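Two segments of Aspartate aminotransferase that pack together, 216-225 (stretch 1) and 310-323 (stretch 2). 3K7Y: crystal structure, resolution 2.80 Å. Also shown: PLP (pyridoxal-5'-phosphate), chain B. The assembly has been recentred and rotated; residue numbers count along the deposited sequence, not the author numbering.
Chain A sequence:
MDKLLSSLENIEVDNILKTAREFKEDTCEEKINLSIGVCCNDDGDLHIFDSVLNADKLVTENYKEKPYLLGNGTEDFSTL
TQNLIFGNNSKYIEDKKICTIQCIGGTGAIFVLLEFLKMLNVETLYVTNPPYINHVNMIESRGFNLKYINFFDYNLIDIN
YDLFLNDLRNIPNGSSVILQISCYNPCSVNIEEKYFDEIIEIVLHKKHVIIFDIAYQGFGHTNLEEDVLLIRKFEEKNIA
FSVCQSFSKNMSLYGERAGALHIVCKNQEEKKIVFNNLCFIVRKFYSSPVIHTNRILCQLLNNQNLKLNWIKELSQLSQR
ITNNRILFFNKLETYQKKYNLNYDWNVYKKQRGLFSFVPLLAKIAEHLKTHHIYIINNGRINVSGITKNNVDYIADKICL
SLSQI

Stretch 1 216-225: YQGFGHTNLE
Stretch 2 (310-323) WIKELSQLSQRITN

How are the two backbones laid against each other? Stretch 2 is helical throughout, from Trp310 to Asn323, and the helix runs on beyond both ends; stretch 1 is an irregular loop. The two stretches pass in opposite senses: Phe219 CA lies 4.7 Å from Ser318 CA, and Thr222 CA, further along the loop, lies 5.4 Å from Ser315 CA, three residues back along the helix. At both of these close approaches the helix presents a serine, whose small side chain fits the narrow gap. Together the stretches bury 530 Å².

Which polar groups tie loop to helix? Two serine hydroxyls, one helical turn apart, donate to successive loop carbonyls. Ser318, with chi1 in p and its CB directed toward the loop, donates a hydrogen bond from OG to His221 O at 2.6 Å. Ser315, with chi1 in t and its CB sideways, donates from OG to Thr222 O at 2.7 Å. Within the two stretches, the serine hydroxyls are the donors to these carbonyls, and short side chains reach them without holding the helix away. His221 and Asn223 point their CB atoms away; Asn223 instead bonds within its own stretch, its OD1 accepting from Glu225 N at 2.8 Å.

What fills the space between? Phe219 (phi/psi -110/-22, chi1 -72°, chi2 -80°) is the largest contributor. Its CB leaves sideways, but the ring swings nearer the helix, where Ile321 CD1 sits at the ring edge, 3.8 Å from Phe219 CE1. Leu317 CD2 is 4.1 Å from the same CE1, and Leu314 CD2 is 4.4 Å from Phe219 CZ. Leu314 (t, chi2 -78°) also meets Leu224, which points toward the helix with chi1 in p: Leu224 CD2 lies 3.7 Å from Leu314 CD1 and 3.9 Å from Ile311 CG2. Leu314 thus touches both hydrophobic side chains, and its branched end suits a buried site shared between them.

Why is there a glycine at 218? Its phi/psi of 105/11 would jam a CB against the preceding carbonyl oxygen, and an ideal CB would also stand 2.5 Å from Leu314 CD1. Without one, the backbone settles onto the helix, with Gly218 O 3.1 Å from Ser318 CB and 3.5 Å from Leu314 CD1. Two residues before it, Tyr216 (chi1 -42°, chi2 -87°) is out of reach of the helix and serves the cofactor instead: Tyr216 OH and PLP O3 share a 2.8 Å hydrogen bond.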

ATOM      1  N   TYR A 216     -12.338  -9.170  12.326  1.00 65.23           N
ATOM      2  CA  TYR A 216     -12.453 -10.592  12.676  1.00 67.39           C
ATOM      3  C   TYR A 216     -13.842 -11.201  12.462  1.00 69.47           C
ATOM      4  O   TYR A 216     -14.467 -11.674  13.422  1.00 70.25           O
ATOM      5  CB  TYR A 216     -12.052 -10.829  14.140  1.00 67.46           C
ATOM      6  CG  TYR A 216     -10.840 -10.077  14.607  1.00 65.52           C
ATOM      7  CD1 TYR A 216      -9.570 -10.600  14.425  1.00 64.41           C
ATOM      8  CD2 TYR A 216     -10.967  -8.848  15.252  1.00 63.49           C
ATOM      9  CE1 TYR A 216      -8.452  -9.914  14.858  1.00 63.53           C
ATOM     10  CE2 TYR A 216      -9.851  -8.151  15.680  1.00 62.04           C
ATOM     11  CZ  TYR A 216      -8.597  -8.693  15.481  1.00 62.20           C
ATOM     12  OH  TYR A 216      -7.474  -8.019  15.893  1.00 61.26           O
ATOM     13  N   GLN A 217     -14.336 -11.207  11.228  1.00 70.92           N
ATOM     14  CA  GLN A 217     -15.578 -11.929  10.969  1.00 73.40           C
ATOM     15  C   GLN A 217     -15.296 -13.392  11.260  1.00 76.00           C
ATOM     16  O   GLN A 217     -14.390 -13.978  10.665  1.00 76.67           O
ATOM     17  CB  GLN A 217     -16.055 -11.763   9.526  1.00 73.37           C
ATOM     18  CG  GLN A 217     -17.249 -10.836   9.342  1.00 72.71           C
ATOM     19  CD  GLN A 217     -18.083 -11.190   8.108  1.00 73.54           C
ATOM     20  OE1 GLN A 217     -17.550 -11.483   7.050  1.00 73.97           O
ATOM     21  NE2 GLN A 217     -19.395 -11.158   8.250  1.00 74.34           N
ATOM     22  N   GLY A 218     -16.037 -13.966  12.201  1.00 78.20           N
ATOM     23  CA  GLY A 218     -15.965 -15.410  12.456  1.00 81.48           C
ATOM     24  C   GLY A 218     -15.215 -15.845  13.704  1.00 82.68           C
ATOM     25  O   GLY A 218     -14.941 -17.041  13.887  1.00 84.11           O
ATOM     26  N   PHE A 219     -14.898 -14.879  14.564  1.00 82.39           N
ATOM     27  CA  PHE A 219     -14.209 -15.157  15.819  1.00 83.39           C
ATOM     28  C   PHE A 219     -15.084 -14.949  17.055  1.00 84.26           C
ATOM     29  O   PHE A 219     -14.818 -15.511  18.117  1.00 85.36           O
ATOM     30  CB  PHE A 219     -12.930 -14.336  15.905  1.00 81.88           C
ATOM     31  CG  PHE A 219     -11.857 -14.814  14.982  1.00 82.21           C
ATOM     32  CD1 PHE A 219     -11.064 -15.902  15.322  1.00 83.12           C
ATOM     33  CD2 PHE A 219     -11.635 -14.179  13.763  1.00 82.49           C
ATOM     34  CE1 PHE A 219     -10.055 -16.353  14.465  1.00 83.75           C
ATOM     35  CE2 PHE A 219     -10.623 -14.619  12.896  1.00 82.64           C
ATOM     36  CZ  PHE A 219      -9.834 -15.709  13.251  1.00 82.90           C
ATOM     37  N   GLY A 220     -16.136 -14.159  16.906  1.00 84.50           N
ATOM     38  CA  GLY A 220     -17.039 -13.882  18.014  1.00 86.13           C
ATOM     39  C   GLY A 220     -18.043 -14.988  18.225  1.00 88.62           C
ATOM     40  O   GLY A 220     -18.514 -15.221  19.343  1.00 89.67           O
ATOM     41  N   HIS A 221     -18.373 -15.678  17.140  1.00 90.12           N
ATOM     42  CA  HIS A 221     -19.393 -16.720  17.179  1.00 92.20           C
ATOM     43  C   HIS A 221     -18.960 -17.984  16.469  1.00 93.96           C
ATOM     44  O   HIS A 221     -17.793 -18.136  16.111  1.00 93.89           O
ATOM     45  CB  HIS A 221     -20.688 -16.186  16.582  1.00 92.00           C
ATOM     46  CG  HIS A 221     -21.285 -15.066  17.368  1.00 90.30           C
ATOM     47  ND1 HIS A 221     -21.260 -15.033  18.746  1.00 89.85           N
ATOM     48  CD2 HIS A 221     -21.935 -13.948  16.976  1.00 88.31           C
ATOM     49  CE1 HIS A 221     -21.861 -13.936  19.166  1.00 88.65           C
ATOM     50  NE2 HIS A 221     -22.285 -13.263  18.113  1.00 87.53           N
ATOM     51  N   THR A 222     -19.906 -18.898  16.289  1.00 96.02           N
ATOM     52  CA  THR A 222     -19.675 -20.119  15.526  1.00 97.67           C
ATOM     53  C   THR A 222     -20.041 -19.872  14.062  1.00 97.46           C
ATOM     54  O   THR A 222     -19.286 -20.217  13.153  1.00 97.30           O
ATOM     55  CB  THR A 222     -20.468 -21.295  16.118  1.00 99.84           C
ATOM     56  OG1 THR A 222     -21.516 -20.773  16.945  1.00100.07           O
ATOM     57  CG2 THR A 222     -19.559 -22.174  16.973  1.00100.39           C
ATOM     58  N   ASN A 223     -21.204 -19.264  13.846  1.00 97.39           N
ATOM     59  CA  ASN A 223     -21.599 -18.802  12.527  1.00 97.26           C
ATOM     60  C   ASN A 223     -20.981 -17.440  12.333  1.00 94.80           C
ATOM     61  O   ASN A 223     -20.979 -16.630  13.254  1.00 93.89           O
ATOM     62  CB  ASN A 223     -23.129 -18.727  12.407  1.00 98.51           C
ATOM     63  CG  ASN A 223     -23.603 -18.285  11.019  1.00 98.96           C
ATOM     64  OD1 ASN A 223     -22.825 -17.800  10.194  1.00 98.86           O
ATOM     65  ND2 ASN A 223     -24.893 -18.448  10.766  1.00100.56           N
ATOM     66  N   LEU A 224     -20.444 -17.190  11.143  1.00 94.02           N
ATOM     67  CA  LEU A 224     -19.708 -15.949  10.899  1.00 91.62           C
ATOM     68  C   LEU A 224     -20.594 -14.867  10.301  1.00 90.49           C
ATOM     69  O   LEU A 224     -20.170 -13.720  10.151  1.00 89.29           O
ATOM     70  CB  LEU A 224     -18.448 -16.195  10.053  1.00 91.22           C
ATOM     71  CG  LEU A 224     -18.642 -16.622   8.604  1.00 92.28           C
ATOM     72  CD1 LEU A 224     -18.645 -15.406   7.708  1.00 91.28           C
ATOM     73  CD2 LEU A 224     -17.542 -17.568   8.188  1.00 93.57           C
ATOM     74  N   GLU A 225     -21.824 -15.222   9.965  1.00 90.90           N
ATOM     75  CA  GLU A 225     -22.783 -14.202   9.588  1.00 89.85           C
ATOM     76  C   GLU A 225     -23.314 -13.538  10.844  1.00 88.48           C
ATOM     77  O   GLU A 225     -23.732 -12.393  10.794  1.00 87.44           O
ATOM     78  CB  GLU A 225     -23.918 -14.765   8.736  1.00 91.83           C
ATOM     79  CG  GLU A 225     -23.470 -15.237   7.359  1.00 93.23           C
ATOM     80  CD  GLU A 225     -24.615 -15.414   6.367  1.00 96.12           C
ATOM     81  OE1 GLU A 225     -24.418 -15.063   5.183  1.00 96.79           O
ATOM     82  OE2 GLU A 225     -25.707 -15.890   6.753  1.00 97.71           O
ATOM     83  N   TRP A 310     -13.004 -23.475   3.777  1.00 90.82           N
ATOM     84  CA  TRP A 310     -12.474 -22.418   4.628  1.00 87.59           C
ATOM     85  C   TRP A 310     -13.421 -22.100   5.771  1.00 86.72           C
ATOM     86  O   TRP A 310     -13.021 -22.237   6.923  1.00 86.86           O
ATOM     87  CB  TRP A 310     -12.130 -21.158   3.841  1.00 85.73           C
ATOM     88  CG  TRP A 310     -11.891 -19.944   4.720  1.00 82.10           C
ATOM     89  CD1 TRP A 310     -10.901 -19.778   5.649  1.00 80.71           C
ATOM     90  CD2 TRP A 310     -12.656 -18.732   4.732  1.00 78.38           C
ATOM     91  NE1 TRP A 310     -11.012 -18.544   6.245  1.00 77.68           N
ATOM     92  CE2 TRP A 310     -12.079 -17.883   5.698  1.00 75.97           C
ATOM     93  CE3 TRP A 310     -13.777 -18.282   4.021  1.00 76.97           C
ATOM     94  CZ2 TRP A 310     -12.585 -16.615   5.970  1.00 73.53           C
ATOM     95  CZ3 TRP A 310     -14.280 -17.025   4.294  1.00 74.28           C
ATOM     96  CH2 TRP A 310     -13.684 -16.205   5.259  1.00 72.58           C
ATOM     97  N   ILE A 311     -14.660 -21.688   5.465  1.00 86.05           N
ATOM     98  CA  ILE A 311     -15.696 -21.432   6.498  1.00 85.18           C
ATOM     99  C   ILE A 311     -15.691 -22.467   7.631  1.00 86.32           C
ATOM    100  O   ILE A 311     -15.792 -22.102   8.814  1.00 85.47           O
ATOM    101  CB  ILE A 311     -17.125 -21.397   5.915  1.00 85.99           C
ATOM    102  CG1 ILE A 311     -17.299 -20.239   4.948  1.00 84.40           C
ATOM    103  CG2 ILE A 311     -18.167 -21.281   7.029  1.00 85.71           C
ATOM    104  CD1 ILE A 311     -18.442 -20.462   3.985  1.00 86.17           C
ATOM    105  N   LYS A 312     -15.584 -23.746   7.258  1.00 88.16           N
ATOM    106  CA  LYS A 312     -15.505 -24.836   8.219  1.00 89.70           C
ATOM    107  C   LYS A 312     -14.290 -24.698   9.141  1.00 88.32           C
ATOM    108  O   LYS A 312     -14.471 -24.567  10.347  1.00 87.78           O
ATOM    109  CB  LYS A 312     -15.551 -26.211   7.528  1.00 92.82           C
ATOM    110  CG  LYS A 312     -16.972 -26.769   7.226  1.00 95.63           C
ATOM    111  CD  LYS A 312     -17.670 -27.348   8.473  1.00 97.88           C
ATOM    112  CE  LYS A 312     -18.942 -28.156   8.132  1.00101.37           C
ATOM    113  NZ  LYS A 312     -18.786 -29.659   8.136  1.00104.11           N
ATOM    114  N   GLU A 313     -13.072 -24.709   8.588  1.00 87.93           N
ATOM    115  CA  GLU A 313     -11.846 -24.526   9.396  1.00 87.00           C
ATOM    116  C   GLU A 313     -11.969 -23.246  10.230  1.00 84.06           C
ATOM    117  O   GLU A 313     -11.514 -23.190  11.379  1.00 83.68           O
ATOM    118  CB  GLU A 313     -10.578 -24.439   8.531  1.00 87.29           C
ATOM    119  CG  GLU A 313     -10.270 -25.621   7.590  1.00 91.97           C
ATOM    120  CD  GLU A 313      -9.177 -25.275   6.553  1.00 94.94           C
ATOM    121  OE1 GLU A 313      -9.481 -25.208   5.332  1.00 96.22           O
ATOM    122  OE2 GLU A 313      -8.013 -25.051   6.964  1.00 95.20           O
ATOM    123  N   LEU A 314     -12.594 -22.228   9.638  1.00 81.83           N
ATOM    124  CA  LEU A 314     -12.885 -20.990  10.326  1.00 78.98           C
ATOM    125  C   LEU A 314     -13.816 -21.240  11.500  1.00 78.98           C
ATOM    126  O   LEU A 314     -13.512 -20.832  12.619  1.00 78.16           O
ATOM    127  CB  LEU A 314     -13.483 -19.957   9.369  1.00 77.94           C
ATOM    128  CG  LEU A 314     -13.762 -18.525   9.869  1.00 76.15           C
ATOM    129  CD1 LEU A 314     -15.058 -18.472  10.714  1.00 78.00           C
ATOM    130  CD2 LEU A 314     -12.580 -17.892  10.618  1.00 72.51           C
ATOM    131  N   SER A 315     -14.943 -21.903  11.255  1.00 79.99           N
ATOM    132  CA  SER A 315     -15.877 -22.225  12.345  1.00 80.39           C
ATOM    133  C   SER A 315     -15.240 -23.106  13.430  1.00 81.29           C
ATOM    134  O   SER A 315     -15.458 -22.884  14.627  1.00 80.70           O
ATOM    135  CB  SER A 315     -17.142 -22.880  11.814  1.00 82.08           C
ATOM    136  OG  SER A 315     -18.202 -22.650  12.715  1.00 81.37           O
ATOM    137  N   GLN A 316     -14.461 -24.098  12.985  1.00 82.73           N
ATOM    138  CA  GLN A 316     -13.578 -24.910  13.840  1.00 83.42           C
ATOM    139  C   GLN A 316     -12.533 -24.077  14.602  1.00 81.27           C
ATOM    140  O   GLN A 316     -12.014 -24.517  15.624  1.00 81.56           O
ATOM    141  CB  GLN A 316     -12.866 -25.999  13.016  1.00 85.21           C
ATOM    142  CG  GLN A 316     -13.401 -27.423  13.199  1.00 88.90           C
ATOM    143  CD  GLN A 316     -14.417 -27.862  12.135  1.00 91.62           C
ATOM    144  OE1 GLN A 316     -14.346 -27.447  10.979  1.00 92.39           O
ATOM    145  NE2 GLN A 316     -15.355 -28.726  12.527  1.00 93.09           N
ATOM    146  N   LEU A 317     -12.217 -22.883  14.113  1.00 79.37           N
ATOM    147  CA  LEU A 317     -11.231 -22.036  14.794  1.00 77.74           C
ATOM    148  C   LEU A 317     -11.797 -21.247  15.985  1.00 76.82           C
ATOM    149  O   LEU A 317     -11.305 -21.392  17.101  1.00 76.47           O
ATOM    150  CB  LEU A 317     -10.495 -21.125  13.805  1.00 76.06           C
ATOM    151  CG  LEU A 317      -9.215 -20.461  14.304  1.00 74.25           C
ATOM    152  CD1 LEU A 317      -8.344 -21.447  15.053  1.00 75.33           C
ATOM    153  CD2 LEU A 317      -8.450 -19.875  13.139  1.00 72.95           C
ATOM    154  N   SER A 318     -12.824 -20.433  15.755  1.00 76.64           N
ATOM    155  CA  SER A 318     -13.444 -19.674  16.841  1.00 76.80           C
ATOM    156  C   SER A 318     -13.854 -20.587  18.006  1.00 78.68           C
ATOM    157  O   SER A 318     -13.766 -20.188  19.173  1.00 78.42           O
ATOM    158  CB  SER A 318     -14.657 -18.892  16.345  1.00 76.34           C
ATOM    159  OG  SER A 318     -15.742 -19.767  16.085  1.00 78.73           O
ATOM    160  N   GLN A 319     -14.306 -21.802  17.692  1.00 80.98           N
ATOM    161  CA  GLN A 319     -14.597 -22.780  18.740  1.00 83.00           C
ATOM    162  C   GLN A 319     -13.343 -22.960  19.607  1.00 82.47           C
ATOM    163  O   GLN A 319     -13.349 -22.605  20.782  1.00 82.13           O
ATOM    164  CB  GLN A 319     -15.100 -24.125  18.171  1.00 85.72           C
ATOM    165  CG  GLN A 319     -14.015 -25.234  18.053  1.00 88.78           C
ATOM    166  CD  GLN A 319     -14.532 -26.625  17.647  1.00 93.79           C
ATOM    167  OE1 GLN A 319     -15.689 -26.795  17.258  1.00 96.30           O
ATOM    168  NE2 GLN A 319     -13.655 -27.626  17.737  1.00 95.88           N
ATOM    169  N   ARG A 320     -12.254 -23.453  19.011  1.00 82.61           N
ATOM    170  CA  ARG A 320     -11.046 -23.784  19.768  1.00 82.46           C
ATOM    171  C   ARG A 320     -10.617 -22.609  20.640  1.00 79.80           C
ATOM    172  O   ARG A 320     -10.308 -22.785  21.819  1.00 80.36           O
ATOM    173  CB  ARG A 320      -9.902 -24.227  18.847  1.00 83.22           C
ATOM    174  CG  ARG A 320      -8.602 -24.510  19.603  1.00 85.69           C
ATOM    175  CD  ARG A 320      -7.356 -24.704  18.697  1.00 89.69           C
ATOM    176  NE  ARG A 320      -6.763 -23.467  18.150  1.00 89.61           N
ATOM    177  CZ  ARG A 320      -6.109 -22.521  18.838  1.00 89.61           C
ATOM    178  NH1 ARG A 320      -5.952 -22.590  20.160  1.00 90.21           N
ATOM    179  NH2 ARG A 320      -5.623 -21.470  18.189  1.00 89.64           N
ATOM    180  N   ILE A 321     -10.622 -21.414  20.056  1.00 77.06           N
ATOM    181  CA  ILE A 321     -10.263 -20.203  20.774  1.00 74.10           C
ATOM    182  C   ILE A 321     -11.172 -19.999  21.979  1.00 73.44           C
ATOM    183  O   ILE A 321     -10.686 -20.047  23.105  1.00 73.57           O
ATOM    184  CB  ILE A 321     -10.222 -18.968  19.856  1.00 72.56           C
ATOM    185  CG1 ILE A 321      -9.005 -19.065  18.923  1.00 72.59           C
ATOM    186  CG2 ILE A 321     -10.137 -17.701  20.681  1.00 71.67           C
ATOM    187  CD1 ILE A 321      -9.037 -18.147  17.711  1.00 71.42           C
ATOM    188  N   THR A 322     -12.479 -19.818  21.777  1.00 72.55           N
ATOM    189  CA  THR A 322     -13.329 -19.523  22.931  1.00 71.40           C
ATOM    190  C   THR A 322     -13.216 -20.643  23.973  1.00 72.54           C
ATOM    191  O   THR A 322     -13.371 -20.387  25.162  1.00 72.69           O
ATOM    192  CB  THR A 322     -14.802 -19.148  22.586  1.00 71.43           C
ATOM    193  OG1 THR A 322     -15.591 -20.320  22.482  1.00 72.16           O
ATOM    194  CG2 THR A 322     -14.910 -18.356  21.306  1.00 69.65           C
ATOM    195  N   ASN A 323     -12.885 -21.858  23.521  1.00 73.45           N
ATOM    196  CA  ASN A 323     -12.617 -23.007  24.416  1.00 74.77           C
ATOM    197  C   ASN A 323     -11.333 -22.811  25.225  1.00 73.73           C
ATOM    198  O   ASN A 323     -11.340 -22.886  26.456  1.00 73.88           O
ATOM    199  CB  ASN A 323     -12.555 -24.343  23.641  1.00 76.62           C
ATOM    200  CG  ASN A 323     -13.918 -24.774  23.067  1.00 78.38           C
ATOM    201  OD1 ASN A 323     -14.932 -24.091  23.245  1.00 77.95           O
ATOM    202  ND2 ASN A 323     -13.934 -25.911  22.366  1.00 79.47           N
TER
HETATM  203  N1  PLP B 406      -8.972  -2.829  13.063  1.00 59.51           N
HETATM  204  C2  PLP B 406      -8.808  -3.622  14.170  1.00 57.07           C
HETATM  205  C2A PLP B 406      -9.792  -3.502  15.270  1.00 55.74           C
HETATM  206  C3  PLP B 406      -7.750  -4.515  14.232  1.00 58.25           C
HETATM  207  O3  PLP B 406      -7.596  -5.323  15.331  1.00 58.49           O
HETATM  208  C4  PLP B 406      -6.845  -4.594  13.172  1.00 59.75           C
HETATM  209  C4A PLP B 406      -5.807  -5.674  13.227  1.00 62.37           C
HETATM  210  O4A PLP B 406      -6.042  -6.763  12.687  1.00 65.22           O
HETATM  211  C5  PLP B 406      -7.008  -3.790  12.028  1.00 60.08           C
HETATM  212  C6  PLP B 406      -8.083  -2.899  11.998  1.00 60.52           C
HETATM  213  C5A PLP B 406      -6.065  -3.786  10.821  1.00 59.02           C
HETATM  214  O4P PLP B 406      -5.754  -5.045  10.249  1.00 57.43           O
HETATM  215  P   PLP B 406      -4.635  -5.167   9.083  1.00 56.10           P
HETATM  216  O1P PLP B 406      -4.913  -6.338   8.184  1.00 55.19           O
HETATM  217  O2P PLP B 406      -3.298  -5.456   9.711  1.00 56.20           O
HETATM  218  O3P PLP B 406      -4.659  -3.883   8.284  1.00 53.43           O